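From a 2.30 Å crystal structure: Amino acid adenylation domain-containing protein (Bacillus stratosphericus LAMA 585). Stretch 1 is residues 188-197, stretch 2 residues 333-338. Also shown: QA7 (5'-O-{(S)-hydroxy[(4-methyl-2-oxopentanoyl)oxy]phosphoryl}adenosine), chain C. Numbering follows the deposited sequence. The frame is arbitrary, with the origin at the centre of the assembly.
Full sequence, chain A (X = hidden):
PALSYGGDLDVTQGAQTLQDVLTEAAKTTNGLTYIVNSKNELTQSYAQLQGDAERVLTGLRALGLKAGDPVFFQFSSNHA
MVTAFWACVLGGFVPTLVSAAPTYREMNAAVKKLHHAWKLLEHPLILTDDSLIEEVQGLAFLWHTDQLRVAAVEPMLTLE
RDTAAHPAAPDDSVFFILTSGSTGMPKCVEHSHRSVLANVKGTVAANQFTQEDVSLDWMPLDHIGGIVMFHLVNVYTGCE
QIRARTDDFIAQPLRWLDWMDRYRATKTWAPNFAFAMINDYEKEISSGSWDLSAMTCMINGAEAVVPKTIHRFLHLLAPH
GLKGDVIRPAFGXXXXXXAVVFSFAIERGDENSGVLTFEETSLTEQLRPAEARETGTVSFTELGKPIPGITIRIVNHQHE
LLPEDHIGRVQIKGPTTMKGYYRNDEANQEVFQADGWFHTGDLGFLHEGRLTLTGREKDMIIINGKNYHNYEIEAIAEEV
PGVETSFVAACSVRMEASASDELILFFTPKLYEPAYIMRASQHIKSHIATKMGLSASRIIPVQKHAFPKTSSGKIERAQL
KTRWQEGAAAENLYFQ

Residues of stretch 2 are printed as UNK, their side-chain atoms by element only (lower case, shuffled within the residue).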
# COMPACT_ATOMS: atom_id res chain seq x y z
N CYS A 188 -9.19 -7.58 -5.51
CA CYS A 188 -10.13 -8.60 -5.95
C CYS A 188 -10.14 -8.64 -7.48
O CYS A 188 -10.93 -7.94 -8.13
CB CYS A 188 -11.49 -8.30 -5.38
SG CYS A 188 -12.50 -9.74 -5.10
N VAL A 189 -9.28 -9.47 -8.05
CA VAL A 189 -9.17 -9.58 -9.50
C VAL A 189 -10.40 -10.28 -10.03
O VAL A 189 -10.68 -11.44 -9.68
CB VAL A 189 -7.88 -10.31 -9.89
CG1 VAL A 189 -7.79 -10.51 -11.40
CG2 VAL A 189 -6.66 -9.54 -9.37
N GLU A 190 -11.16 -9.59 -10.88
CA GLU A 190 -12.38 -10.13 -11.46
C GLU A 190 -12.12 -10.52 -12.91
O GLU A 190 -11.73 -9.67 -13.73
CB GLU A 190 -13.52 -9.11 -11.38
CG GLU A 190 -14.83 -9.59 -11.99
CD GLU A 190 -15.99 -8.65 -11.73
OE1 GLU A 190 -17.14 -9.13 -11.70
OE2 GLU A 190 -15.76 -7.43 -11.55
N HIS A 191 -12.33 -11.79 -13.24
CA HIS A 191 -12.06 -12.32 -14.56
C HIS A 191 -13.35 -12.78 -15.23
O HIS A 191 -14.36 -13.04 -14.57
CB HIS A 191 -11.08 -13.49 -14.50
CG HIS A 191 -9.64 -13.08 -14.56
ND1 HIS A 191 -9.07 -12.57 -15.71
CD2 HIS A 191 -8.66 -13.10 -13.63
CE1 HIS A 191 -7.80 -12.29 -15.47
NE2 HIS A 191 -7.53 -12.60 -14.22
N SER A 192 -13.29 -12.87 -16.55
CA SER A 192 -14.39 -13.37 -17.35
C SER A 192 -13.98 -14.69 -18.00
O SER A 192 -12.81 -15.06 -18.02
CB SER A 192 -14.78 -12.34 -18.42
OG SER A 192 -13.78 -12.28 -19.43
N HIS A 193 -14.98 -15.39 -18.55
CA HIS A 193 -14.67 -16.59 -19.33
C HIS A 193 -13.72 -16.26 -20.47
O HIS A 193 -12.80 -17.04 -20.77
CB HIS A 193 -15.96 -17.21 -19.89
CG HIS A 193 -16.97 -17.57 -18.85
ND1 HIS A 193 -17.07 -18.83 -18.31
CD2 HIS A 193 -17.95 -16.83 -18.27
CE1 HIS A 193 -18.06 -18.86 -17.43
NE2 HIS A 193 -18.61 -17.66 -17.39
N ARG A 194 -13.91 -15.10 -21.11
CA ARG A 194 -13.12 -14.75 -22.28
C ARG A 194 -11.66 -14.54 -21.92
O ARG A 194 -10.76 -15.05 -22.61
CB ARG A 194 -13.70 -13.49 -22.93
CG ARG A 194 -13.12 -13.18 -24.30
CD ARG A 194 -13.59 -11.84 -24.85
NE ARG A 194 -15.05 -11.76 -24.98
CZ ARG A 194 -15.74 -12.28 -25.98
NH1 ARG A 194 -15.13 -12.94 -26.96
NH2 ARG A 194 -17.06 -12.15 -26.01
N SER A 195 -11.39 -13.78 -20.86
CA SER A 195 -10.00 -13.49 -20.50
C SER A 195 -9.28 -14.75 -20.05
O SER A 195 -8.12 -14.98 -20.43
CB SER A 195 -9.94 -12.42 -19.41
OG SER A 195 -10.74 -12.75 -18.29
N VAL A 196 -9.94 -15.59 -19.26
CA VAL A 196 -9.31 -16.84 -18.82
C VAL A 196 -9.07 -17.75 -20.02
O VAL A 196 -7.94 -18.23 -20.24
CB VAL A 196 -10.18 -17.52 -17.75
CG1 VAL A 196 -9.63 -18.89 -17.41
CG2 VAL A 196 -10.25 -16.64 -16.50
N LEU A 197 -10.10 -17.99 -20.82
CA LEU A 197 -9.95 -18.90 -21.95
C LEU A 197 -8.92 -18.40 -22.95
O LEU A 197 -8.26 -19.21 -23.61
CB LEU A 197 -11.29 -19.11 -22.65
CG LEU A 197 -12.27 -20.04 -21.94
CD1 LEU A 197 -13.62 -20.02 -22.64
CD2 LEU A 197 -11.72 -21.45 -21.88
N UNK A 333 0.69 -12.97 -14.17
CA UNK A 333 0.05 -12.32 -13.03
C UNK A 333 -1.41 -12.75 -12.99
O UNK A 333 -2.00 -13.09 -14.02
c UNK A 333 1.49 -10.23 -13.49
s UNK A 333 1.47 -8.42 -13.68
c UNK A 333 1.03 -7.92 -12.02
c UNK A 333 0.13 -10.79 -13.12
N UNK A 334 -1.98 -12.74 -11.79
CA UNK A 334 -3.41 -13.02 -11.68
C UNK A 334 -4.22 -12.08 -12.55
O UNK A 334 -5.22 -12.49 -13.15
o UNK A 334 -3.80 -11.57 -9.78
c UNK A 334 -3.84 -12.92 -10.21
N UNK A 335 -3.78 -10.82 -12.67
CA UNK A 335 -4.52 -9.83 -13.45
C UNK A 335 -4.54 -10.14 -14.94
O UNK A 335 -5.37 -9.59 -15.66
c UNK A 335 -4.13 -7.85 -11.86
c UNK A 335 -3.93 -8.43 -13.25
c UNK A 335 -3.01 -8.19 -10.90
o UNK A 335 -2.31 -9.21 -11.13
o UNK A 335 -2.83 -7.45 -9.92
N UNK A 336 -3.64 -11.00 -15.42
CA UNK A 336 -3.57 -11.34 -16.83
C UNK A 336 -3.76 -12.84 -17.01
O UNK A 336 -3.30 -13.43 -18.00
c UNK A 336 0.29 -11.00 -17.25
c UNK A 336 -1.05 -11.47 -16.73
c UNK A 336 -2.15 -9.32 -17.39
c UNK A 336 -2.24 -10.85 -17.45
N UNK A 337 -4.45 -13.48 -16.05
CA UNK A 337 -4.90 -14.86 -16.15
C UNK A 337 -3.75 -15.87 -16.14
O UNK A 337 -3.86 -16.93 -16.77
c UNK A 337 -5.76 -15.07 -17.40
o UNK A 337 -6.92 -14.27 -17.36
N UNK A 338 -2.68 -15.56 -15.42
CA UNK A 338 -1.53 -16.45 -15.21
C UNK A 338 -0.45 -16.17 -16.25
O UNK A 338 -0.20 -15.00 -16.58
o UNK A 338 -2.02 -18.53 -16.47
c UNK A 338 -1.96 -17.93 -15.19
C01 QA7 C . 3.71 -18.23 -14.31
C02 QA7 C . 2.77 -18.13 -13.17
C03 QA7 C . 1.39 -18.57 -13.59
C04 QA7 C . 2.94 -16.74 -12.65
C05 QA7 C . 1.72 -16.00 -12.21
C06 QA7 C . 1.69 -15.37 -10.86
C10 QA7 C . 2.47 -12.08 -10.09
C11 QA7 C . 3.69 -11.51 -9.81
C12 QA7 C . 4.23 -10.76 -11.10
C13 QA7 C . 5.45 -10.80 -10.99
C14 QA7 C . 5.81 -12.15 -10.11
C16 QA7 C . 5.67 -14.01 -11.59
C18 QA7 C . 7.70 -14.26 -12.19
C19 QA7 C . 8.93 -14.61 -12.72
C21 QA7 C . 9.90 -12.95 -11.59
C23 QA7 C . 7.65 -13.23 -11.36
N15 QA7 C . 6.37 -13.10 -10.98
N17 QA7 C . 6.46 -14.73 -12.33
N20 QA7 C . 9.99 -13.94 -12.40
N22 QA7 C . 8.79 -12.58 -11.07
N24 QA7 C . 9.01 -15.69 -13.61
O07 QA7 C . 0.68 -14.59 -10.44
O09 QA7 C . 1.93 -12.71 -8.99
O25 QA7 C . 4.73 -12.56 -9.60
O26 QA7 C . 6.04 -9.75 -10.20
O27 QA7 C . 3.71 -9.37 -11.35
O28 QA7 C . 0.27 -14.38 -8.09
O29 QA7 C . -0.42 -12.71 -9.40
O30 QA7 C . 2.56 -15.57 -10.16
O31 QA7 C . 0.84 -15.89 -12.92
P08 QA7 C . 0.65 -13.60 -9.20

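Position 333 carries four side-chain atoms in an unbranched run: two carbons, a sulfur and a terminal carbon. A thioether of this kind belongs to methionine. The side chain of Met-333 does not reach stretch 1; its end lies at the ligand instead, with CE 3.1 Å from O27 of QA7.

Position 334 has one carbon followed by one oxygen, a hydroxymethyl group. Its oxygen lies 3.5 Å from CG2 of Val-189, while the backbone O of the same position accepts a hydrogen bond from NE2 of His-191. A single carbon bearing a hydroxyl identifies serine. The backbone N of Ser-334 also donates to O29 of QA7 at 2.9 Å, so this one residue meets the ligand through its amide and the histidine through its carbonyl.

At position 335 three carbons run in a row, the third carrying two oxygens, as in a carboxylate at the end of a two-methylene arm. The second side-chain carbon packs 3.9 Å from CG2 of Val-189, although the CA-to-CB bond points away from stretch 1. The residue is glutamate. OE1 of Glu-335 accepts a hydrogen bond from OG of Ser-334 at 3.1 Å, tying the two neighboring side chains together.

Position 336 shows four carbons, forked at the first, with one arm two carbons long; this is the beta-branched pattern of isoleucine. Ile-336 points its CA-to-CB bond away from stretch 1, and its side chain is out of contact with it.

Position 337 again has one carbon and one oxygen, but here CA-to-CB points toward stretch 1. The oxygen lies 3.4 Å from O of Ser-195 and 3.8 Å from N of Val-196. The residue is serine, and Ser-337 has the largest area covered by stretch 1 of the six positions.

Position 338 has the same two atoms, a carbon and an oxygen, and no contact with stretch 1. It too is serine; CA of Ser-338 lies 3.3 Å from O31 of QA7.

The contact centers on His-191. Its NE2 donates to O of Ser-334 over 2.5 Å at a nearly linear 174°, with the acceptor at the ring edge, near its plane. On the same ring, ND1 shares a 3.1 Å hydrogen bond with OG of Ser-195, linking the imidazole to the start of the helix, where OG of Ser-192 caps N of Ser-195. The methyl groups of Val-189 pack against the CA and CG of Glu-335 and lie beside the hydroxyl of Ser-334. The histidine thus connects the helix start to the same turn whose amide holds the adenylate.

Stretch 2 333-338: MSEISS
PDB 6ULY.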